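Local coordinates for beta-glucanase (Bacteroides thetaiotaomicron, PDB 6EUG), which probably hydrolyses O-glycosidic bonds through its family 43 glycosidase domain, a beta-1,3-galactosidase of arabinogalactan breakdown that binds an imidazole-type sugar inhibitor in its pocket, at residues A[89-103]-A[144-158]. Numbering follows the deposited sequence.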
ATOM      1  N   GLU A  89     -21.643   0.390   0.837  1.00 17.82           N
ATOM      2  CA  GLU A  89     -21.934   0.114  -0.577  1.00 18.26           C
ATOM      3  C   GLU A  89     -21.778  -1.368  -0.937  1.00 17.81           C
ATOM      4  O   GLU A  89     -22.012  -1.749  -2.094  1.00 22.12           O
ATOM      5  CB  GLU A  89     -21.029   0.955  -1.496  1.00 19.18           C
ATOM      6  CG  GLU A  89     -21.168   2.468  -1.357  1.00 20.08           C
ATOM      7  CD  GLU A  89     -22.329   3.050  -2.130  1.00 23.50           C
ATOM      8  OE1 GLU A  89     -22.944   2.314  -2.915  1.00 23.83           O
ATOM      9  OE2 GLU A  89     -22.641   4.257  -1.954  1.00 24.15           O
ATOM     10  N   GLY A  90     -21.404  -2.201   0.035  1.00 16.67           N
ATOM     11  CA  GLY A  90     -21.214  -3.630  -0.209  1.00 18.84           C
ATOM     12  C   GLY A  90     -19.814  -3.971  -0.665  1.00 17.03           C
ATOM     13  O   GLY A  90     -18.921  -3.096  -0.727  1.00 18.53           O
ATOM     14  N   ILE A  91     -19.644  -5.248  -0.985  1.00 16.80           N
ATOM     15  CA  ILE A  91     -18.366  -5.812  -1.427  1.00 15.91           C
ATOM     16  C   ILE A  91     -18.128  -5.435  -2.887  1.00 16.36           C
ATOM     17  O   ILE A  91     -18.902  -5.821  -3.762  1.00 19.93           O
ATOM     18  CB  ILE A  91     -18.353  -7.345  -1.268  1.00 11.91           C
ATOM     19  CG1 ILE A  91     -18.425  -7.718   0.233  1.00 14.10           C
ATOM     20  CG2 ILE A  91     -17.120  -7.951  -1.947  1.00 15.86           C
ATOM     21  CD1 ILE A  91     -17.167  -7.430   1.050  1.00 15.51           C
ATOM     22  N   ALA A  92     -17.071  -4.658  -3.126  1.00 16.70           N
ATOM     23  CA  ALA A  92     -16.700  -4.119  -4.449  1.00 14.07           C
ATOM     24  C   ALA A  92     -15.961  -5.157  -5.286  1.00 14.90           C
ATOM     25  O   ALA A  92     -16.150  -5.224  -6.497  1.00 15.65           O
ATOM     26  CB  ALA A  92     -15.807  -2.880  -4.290  1.00 16.13           C
ATOM     27  N   LEU A  93     -15.065  -5.931  -4.660  1.00 15.57           N
ATOM     28  CA  LEU A  93     -14.395  -7.073  -5.352  1.00 13.77           C
ATOM     29  C   LEU A  93     -14.539  -8.294  -4.460  1.00 14.00           C
ATOM     30  O   LEU A  93     -13.897  -8.394  -3.404  1.00 15.05           O
ATOM     31  CB  LEU A  93     -12.910  -6.845  -5.635  1.00 15.27           C
ATOM     32  CG  LEU A  93     -12.174  -8.000  -6.376  1.00 14.72           C
ATOM     33  CD1 LEU A  93     -12.641  -8.203  -7.813  1.00 16.23           C
ATOM     34  CD2 LEU A  93     -10.672  -7.724  -6.374  1.00 15.24           C
ATOM     35  N   ALA A  94     -15.402  -9.208  -4.900  1.00 13.93           N
ATOM     36  CA  ALA A  94     -15.708 -10.432  -4.153  1.00 13.85           C
ATOM     37  C   ALA A  94     -14.742 -11.586  -4.448  1.00 14.19           C
ATOM     38  O   ALA A  94     -14.299 -11.775  -5.594  1.00 17.02           O
ATOM     39  CB  ALA A  94     -17.119 -10.879  -4.517  1.00 14.89           C
ATOM     40  N   VAL A  95     -14.497 -12.430  -3.441  1.00 15.27           N
ATOM     41  CA  VAL A  95     -13.848 -13.717  -3.708  1.00 16.68           C
ATOM     42  C   VAL A  95     -14.708 -14.516  -4.681  1.00 17.99           C
ATOM     43  O   VAL A  95     -15.926 -14.398  -4.671  1.00 18.20           O
ATOM     44  CB  VAL A  95     -13.598 -14.546  -2.418  1.00 18.91           C
ATOM     45  CG1 VAL A  95     -12.557 -13.866  -1.523  1.00 17.42           C
ATOM     46  CG2 VAL A  95     -14.861 -14.786  -1.612  1.00 21.37           C
ATOM     47  N   SER A  96     -14.066 -15.358  -5.489  1.00 19.99           N
ATOM     48  CA  SER A  96     -14.728 -16.165  -6.544  1.00 21.03           C
ATOM     49  C   SER A  96     -15.272 -17.502  -6.011  1.00 20.15           C
ATOM     50  O   SER A  96     -14.668 -18.132  -5.127  1.00 18.98           O
ATOM     51  CB  SER A  96     -13.715 -16.454  -7.658  1.00 20.85           C
ATOM     52  OG  SER A  96     -14.283 -17.182  -8.735  1.00 23.34           O
ATOM     53  N   GLU A  97     -16.394 -17.940  -6.588  1.00 19.53           N
ATOM     54  CA  GLU A  97     -16.944 -19.264  -6.307  1.00 22.19           C
ATOM     55  C   GLU A  97     -16.398 -20.344  -7.294  1.00 23.27           C
ATOM     56  O   GLU A  97     -16.809 -21.492  -7.229  1.00 29.90           O
ATOM     57  CB  GLU A  97     -18.489 -19.221  -6.359  1.00 23.89           C
ATOM     58  CG  GLU A  97     -19.128 -18.235  -5.368  1.00 26.45           C
ATOM     59  CD  GLU A  97     -20.632 -18.087  -5.512  1.00 28.42           C
ATOM     60  OE1 GLU A  97     -21.303 -19.125  -5.619  1.00 36.61           O
ATOM     61  OE2 GLU A  97     -21.150 -16.940  -5.465  1.00 31.31           O
ATOM     62  N   GLU A  98     -15.519 -19.976  -8.215  1.00 19.77           N
ATOM     63  CA  GLU A  98     -14.940 -20.932  -9.181  1.00 20.18           C
ATOM     64  C   GLU A  98     -13.704 -21.678  -8.649  1.00 22.85           C
ATOM     65  O   GLU A  98     -12.698 -21.042  -8.259  1.00 22.36           O
ATOM     66  CB  GLU A  98     -14.579 -20.172 -10.454  1.00 25.14           C
ATOM     67  CG  GLU A  98     -15.775 -19.489 -11.090  1.00 33.61           C
ATOM     68  CD  GLU A  98     -15.519 -19.075 -12.524  1.00 37.79           C
ATOM     69  OE1 GLU A  98     -16.424 -19.323 -13.368  1.00 41.89           O
ATOM     70  OE2 GLU A  98     -14.420 -18.521 -12.808  1.00 44.08           O
ATOM     71  N   GLU A  99     -13.746 -23.017  -8.678  1.00 25.16           N
ATOM     72  CA  GLU A  99     -12.614 -23.846  -8.253  1.00 23.56           C
ATOM     73  C   GLU A  99     -11.357 -23.524  -9.050  1.00 23.81           C
ATOM     74  O   GLU A  99     -11.376 -23.483 -10.296  1.00 22.76           O
ATOM     75  CB  GLU A  99     -12.906 -25.365  -8.396  1.00 28.08           C
ATOM     76  N   GLY A 100     -10.268 -23.338  -8.306  1.00 22.91           N
ATOM     77  CA  GLY A 100      -8.946 -23.053  -8.844  1.00 23.99           C
ATOM     78  C   GLY A 100      -8.672 -21.644  -9.347  1.00 22.37           C
ATOM     79  O   GLY A 100      -7.589 -21.385  -9.857  1.00 23.47           O
ATOM     80  N   HIS A 101      -9.640 -20.743  -9.213  1.00 17.86           N
ATOM     81  CA  HIS A 101      -9.507 -19.331  -9.669  1.00 18.31           C
ATOM     82  C   HIS A 101      -8.490 -18.592  -8.791  1.00 16.24           C
ATOM     83  O   HIS A 101      -8.378 -18.882  -7.583  1.00 16.43           O
ATOM     84  CB  HIS A 101     -10.855 -18.621  -9.607  1.00 19.12           C
ATOM     85  CG  HIS A 101     -10.907 -17.339 -10.377  1.00 23.53           C
ATOM     86  ND1 HIS A 101     -10.525 -16.130  -9.842  1.00 21.87           N
ATOM     87  CD2 HIS A 101     -11.321 -17.077 -11.645  1.00 26.33           C
ATOM     88  CE1 HIS A 101     -10.679 -15.180 -10.752  1.00 25.32           C
ATOM     89  NE2 HIS A 101     -11.178 -15.726 -11.851  1.00 28.32           N
ATOM     90  N   ASP A 102      -7.779 -17.628  -9.368  1.00 16.02           N
ATOM     91  CA  ASP A 102      -6.751 -16.885  -8.618  1.00 16.06           C
ATOM     92  C   ASP A 102      -7.353 -16.233  -7.357  1.00 15.25           C
ATOM     93  O   ASP A 102      -6.685 -16.190  -6.319  1.00 16.92           O
ATOM     94  CB  ASP A 102      -6.091 -15.767  -9.485  1.00 16.41           C
ATOM     95  CG  ASP A 102      -5.037 -16.284 -10.477  1.00 19.58           C
ATOM     96  OD1 ASP A 102      -4.811 -17.527 -10.583  1.00 22.86           O
ATOM     97  OD2 ASP A 102      -4.425 -15.402 -11.180  1.00 23.36           O
ATOM     98  N   ILE A 103      -8.579 -15.711  -7.438  1.00 16.37           N
ATOM     99  CA  ILE A 103      -9.239 -15.101  -6.248  1.00 17.64           C
ATOM    100  C   ILE A 103     -10.345 -15.957  -5.616  1.00 15.74           C
ATOM    101  O   ILE A 103     -11.289 -15.437  -4.986  1.00 15.96           O
ATOM    102  CB  ILE A 103      -9.690 -13.638  -6.483  1.00 18.41           C
ATOM    103  CG1 ILE A 103     -10.695 -13.493  -7.623  1.00 21.69           C
ATOM    104  CG2 ILE A 103      -8.462 -12.759  -6.732  1.00 21.21           C
ATOM    105  CD1 ILE A 103     -11.452 -12.173  -7.584  1.00 22.55           C
ATOM    106  N   ALA A 144      -8.029  -5.452 -11.129  1.00 13.96           N
ATOM    107  CA  ALA A 144      -9.443  -5.570 -11.473  1.00 14.63           C
ATOM    108  C   ALA A 144     -10.003  -4.194 -11.943  1.00 15.01           C
ATOM    109  O   ALA A 144      -9.395  -3.169 -11.665  1.00 15.33           O
ATOM    110  CB  ALA A 144     -10.217  -6.102 -10.266  1.00 15.97           C
ATOM    111  N   VAL A 145     -11.152  -4.195 -12.670  1.00 13.93           N
ATOM    112  CA  VAL A 145     -11.651  -2.977 -13.352  1.00 14.76           C
ATOM    113  C   VAL A 145     -13.179  -2.841 -13.170  1.00 16.92           C
ATOM    114  O   VAL A 145     -13.880  -3.854 -13.080  1.00 17.25           O
ATOM    115  CB  VAL A 145     -11.232  -2.984 -14.845  1.00 15.62           C
ATOM    116  CG1 VAL A 145     -11.972  -4.040 -15.663  1.00 16.24           C
ATOM    117  CG2 VAL A 145     -11.409  -1.593 -15.480  1.00 17.91           C
ATOM    118  N   SER A 146     -13.664  -1.600 -13.048  1.00 15.71           N
ATOM    119  CA  SER A 146     -15.086  -1.270 -12.968  1.00 15.87           C
ATOM    120  C   SER A 146     -15.431   0.005 -13.782  1.00 15.69           C
ATOM    121  O   SER A 146     -14.612   0.904 -13.888  1.00 16.10           O
ATOM    122  CB  SER A 146     -15.480  -1.008 -11.516  1.00 15.46           C
ATOM    123  OG  SER A 146     -16.868  -0.783 -11.363  1.00 17.06           O
ATOM    124  N   ASP A 147     -16.665   0.059 -14.305  1.00 17.02           N
ATOM    125  CA  ASP A 147     -17.228   1.272 -14.882  1.00 15.42           C
ATOM    126  C   ASP A 147     -17.729   2.292 -13.804  1.00 16.21           C
ATOM    127  O   ASP A 147     -17.861   3.499 -14.092  1.00 19.97           O
ATOM    128  CB  ASP A 147     -18.411   0.910 -15.810  1.00 17.73           C
ATOM    129  CG  ASP A 147     -17.996   0.192 -17.087  1.00 22.13           C
ATOM    130  OD1 ASP A 147     -16.806  -0.048 -17.345  1.00 23.03           O
ATOM    131  OD2 ASP A 147     -18.915  -0.139 -17.865  1.00 27.63           O
ATOM    132  N   SER A 148     -17.987   1.804 -12.588  1.00 17.73           N
ATOM    133  CA  SER A 148     -18.491   2.616 -11.479  1.00 17.74           C
ATOM    134  C   SER A 148     -17.475   2.616 -10.309  1.00 18.43           C
ATOM    135  O   SER A 148     -16.724   1.646 -10.138  1.00 17.19           O
ATOM    136  CB  SER A 148     -19.831   2.051 -10.980  1.00 21.30           C
ATOM    137  OG  SER A 148     -19.676   0.738 -10.424  1.00 22.03           O
ATOM    138  N   PRO A 149     -17.480   3.669  -9.473  1.00 18.06           N
ATOM    139  CA  PRO A 149     -16.534   3.658  -8.337  1.00 17.01           C
ATOM    140  C   PRO A 149     -16.825   2.506  -7.326  1.00 17.80           C
ATOM    141  O   PRO A 149     -15.898   1.872  -6.867  1.00 17.70           O
ATOM    142  CB  PRO A 149     -16.707   5.072  -7.705  1.00 19.25           C
ATOM    143  CG  PRO A 149     -18.028   5.557  -8.209  1.00 21.96           C
ATOM    144  CD  PRO A 149     -18.142   4.987  -9.600  1.00 18.33           C
ATOM    145  N   ALA A 150     -18.101   2.219  -7.026  1.00 17.69           N
ATOM    146  CA  ALA A 150     -18.442   1.252  -5.975  1.00 17.63           C
ATOM    147  C   ALA A 150     -18.386  -0.204  -6.410  1.00 18.57           C
ATOM    148  O   ALA A 150     -18.354  -1.104  -5.539  1.00 20.49           O
ATOM    149  CB  ALA A 150     -19.798   1.568  -5.358  1.00 18.46           C
ATOM    150  N   GLY A 151     -18.392  -0.456  -7.724  1.00 18.73           N
ATOM    151  CA  GLY A 151     -18.360  -1.828  -8.254  1.00 18.49           C
ATOM    152  C   GLY A 151     -19.754  -2.371  -8.604  1.00 19.39           C
ATOM    153  O   GLY A 151     -20.756  -1.660  -8.479  1.00 19.87           O
ATOM    154  N   PRO A 152     -19.845  -3.638  -9.004  1.00 19.44           N
ATOM    155  CA  PRO A 152     -18.757  -4.622  -8.879  1.00 18.19           C
ATOM    156  C   PRO A 152     -17.574  -4.474  -9.855  1.00 16.72           C
ATOM    157  O   PRO A 152     -17.741  -4.036 -11.004  1.00 17.59           O
ATOM    158  CB  PRO A 152     -19.474  -5.961  -9.087  1.00 20.29           C
ATOM    159  CG  PRO A 152     -20.640  -5.625  -9.977  1.00 20.95           C
ATOM    160  CD  PRO A 152     -21.101  -4.258  -9.475  1.00 18.20           C
ATOM    161  N   TYR A 153     -16.385  -4.809  -9.344  1.00 16.07           N
ATOM    162  CA  TYR A 153     -15.169  -4.928 -10.122  1.00 13.95           C
ATOM    163  C   TYR A 153     -15.023  -6.333 -10.729  1.00 14.19           C
ATOM    164  O   TYR A 153     -15.376  -7.359 -10.098  1.00 17.20           O
ATOM    165  CB  TYR A 153     -13.912  -4.594  -9.244  1.00 15.89           C
ATOM    166  CG  TYR A 153     -13.801  -3.110  -8.899  1.00 16.12           C
ATOM    167  CD1 TYR A 153     -14.733  -2.479  -8.024  1.00 14.53           C
ATOM    168  CD2 TYR A 153     -12.803  -2.300  -9.481  1.00 16.65           C
ATOM    169  CE1 TYR A 153     -14.684  -1.097  -7.773  1.00 16.24           C
ATOM    170  CE2 TYR A 153     -12.733  -0.914  -9.197  1.00 14.59           C
ATOM    171  CZ  TYR A 153     -13.645  -0.316  -8.341  1.00 16.02           C
ATOM    172  OH  TYR A 153     -13.592   1.066  -8.104  1.00 16.19           O
ATOM    173  N   ARG A 154     -14.447  -6.360 -11.938  1.00 17.44           N
ATOM    174  CA  ARG A 154     -14.122  -7.593 -12.677  1.00 16.20           C
ATOM    175  C   ARG A 154     -12.597  -7.893 -12.592  1.00 15.81           C
ATOM    176  O   ARG A 154     -11.779  -7.105 -13.078  1.00 17.00           O
ATOM    177  CB  ARG A 154     -14.564  -7.470 -14.143  1.00 15.73           C
ATOM    178  CG  ARG A 154     -14.063  -8.588 -15.073  1.00 19.74           C
ATOM    179  CD  ARG A 154     -14.633  -8.477 -16.501  1.00 29.38           C
ATOM    180  NE  ARG A 154     -14.365  -7.199 -17.193  1.00 35.47           N
ATOM    181  CZ  ARG A 154     -13.247  -6.863 -17.864  1.00 37.73           C
ATOM    182  NH1 ARG A 154     -12.190  -7.676 -17.953  1.00 36.61           N
ATOM    183  NH2 ARG A 154     -13.186  -5.673 -18.453  1.00 41.52           N
ATOM    184  N   PHE A 155     -12.246  -9.051 -12.007  1.00 16.28           N
ATOM    185  CA  PHE A 155     -10.848  -9.523 -11.928  1.00 15.31           C
ATOM    186  C   PHE A 155     -10.295  -9.715 -13.344  1.00 16.98           C
ATOM    187  O   PHE A 155     -10.992 -10.262 -14.230  1.00 17.13           O
ATOM    188  CB  PHE A 155     -10.751 -10.874 -11.150  1.00 17.43           C
ATOM    189  CG  PHE A 155      -9.391 -11.527 -11.198  1.00 18.05           C
ATOM    190  CD1 PHE A 155      -8.398 -11.148 -10.300  1.00 18.51           C
ATOM    191  CD2 PHE A 155      -9.081 -12.511 -12.143  1.00 20.78           C
ATOM    192  CE1 PHE A 155      -7.136 -11.723 -10.338  1.00 20.32           C
ATOM    193  CE2 PHE A 155      -7.805 -13.077 -12.194  1.00 18.10           C
ATOM    194  CZ  PHE A 155      -6.829 -12.695 -11.286  1.00 17.89           C
ATOM    195  N   ILE A 156      -9.073  -9.240 -13.556  1.00 16.60           N
ATOM    196  CA  ILE A 156      -8.363  -9.430 -14.833  1.00 16.59           C
ATOM    197  C   ILE A 156      -7.257 -10.465 -14.721  1.00 18.48           C
ATOM    198  O   ILE A 156      -7.270 -11.441 -15.439  1.00 20.19           O
ATOM    199  CB  ILE A 156      -7.800  -8.112 -15.407  1.00 19.08           C
ATOM    200  CG1 ILE A 156      -8.916  -7.099 -15.618  1.00 19.87           C
ATOM    201  CG2 ILE A 156      -7.066  -8.380 -16.712  1.00 20.26           C
ATOM    202  CD1 ILE A 156      -8.424  -5.704 -15.956  1.00 23.65           C
ATOM    203  N   ARG A 157      -6.238 -10.207 -13.901  1.00 17.14           N
ATOM    204  CA  ARG A 157      -5.094 -11.130 -13.787  1.00 18.58           C
ATOM    205  C   ARG A 157      -4.251 -10.799 -12.544  1.00 16.16           C
ATOM    206  O   ARG A 157      -4.503  -9.779 -11.887  1.00 16.18           O
ATOM    207  CB  ARG A 157      -4.229 -11.095 -15.058  1.00 20.84           C
ATOM    208  CG  ARG A 157      -3.372  -9.845 -15.183  1.00 20.92           C
ATOM    209  CD  ARG A 157      -2.485  -9.799 -16.423  1.00 25.32           C
ATOM    210  NE  ARG A 157      -3.295  -9.591 -17.635  1.00 33.78           N
ATOM    211  CZ  ARG A 157      -3.661  -8.418 -18.185  1.00 36.13           C
ATOM    212  NH1 ARG A 157      -4.416  -8.450 -19.291  1.00 37.59           N
ATOM    213  NH2 ARG A 157      -3.338  -7.223 -17.665  1.00 31.15           N
ATOM    214  N   SER A 158      -3.345 -11.722 -12.199  1.00 13.58           N
ATOM    215  CA  SER A 158      -2.416 -11.548 -11.070  1.00 15.67           C
ATOM    216  C   SER A 158      -1.057 -12.093 -11.454  1.00 16.51           C
ATOM    217  O   SER A 158      -0.923 -12.917 -12.385  1.00 17.50           O
ATOM    218  CB  SER A 158      -2.924 -12.231  -9.782  1.00 19.34           C
ATOM    219  OG  SER A 158      -2.751 -13.655  -9.797  1.00 17.59           O
TER
HETATM  220  O   HOH W   1     -20.786  -2.160  -4.601  1.00 28.18           O
HETATM  221  O   HOH W   2     -16.583  -8.538  -7.814  1.00 18.27           O
HETATM  222  O   HOH W   3      -3.897 -14.406 -13.525  1.00 20.70           O
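His101 and Phe155 form an offset edge-to-face stack, the imidazole edge toward the phenyl face, where two neighbouring blades of the five-bladed beta-propeller of family 43 glycosidases meet: the outermost strand 87-94 and the loop after it lie against the outermost strand 154-159 of the next blade and the turn leading into it. The imidazole presents CE1, 3.4 Å from Phe155 CD2, with the ring planes 68° apart. Phe155 holds CG anti to its backbone N (chi1 171°), which carries the phenyl ring out among His101, Asp102 and Ile103. Ile103 runs antiparallel to it, its CD1 on Phe155 CB and its CG2 beside Phe155 CD1 and CE1. His101 ND1 accepts a hydrogen bond from the backbone N-H of Ile103, fixing the imidazole against its own loop. Nearer the start of 89-103, Leu93 brings CD1 up to Tyr153 O, 3.7 Å away, with Tyr153 CB and Ala144 CB on the same side of it, while Ala92 CB rests on Tyr153 CD1 at 3.9 Å. The blades are joined there by an almost straight backbone bond, Tyr153 N to Ala92 O (2.9 Å, 176°). Tyr153 is steadied by its own hairpin: its OH donates to Pro149 O in the turn, and Ser146 CB, at the end of strand 140-146, lies over the ring centre. At the other end the Asp102 carboxylate stands nearly perpendicular to the Phe155 ring, OD2 at the ring edge near CZ. Ser158 OG, also hydrogen-bonded to Arg140 NH1, donates to Asp102 OD2 at 2.8 Å from above the carboxylate plane, and a water links that same oxygen to Ser158 N.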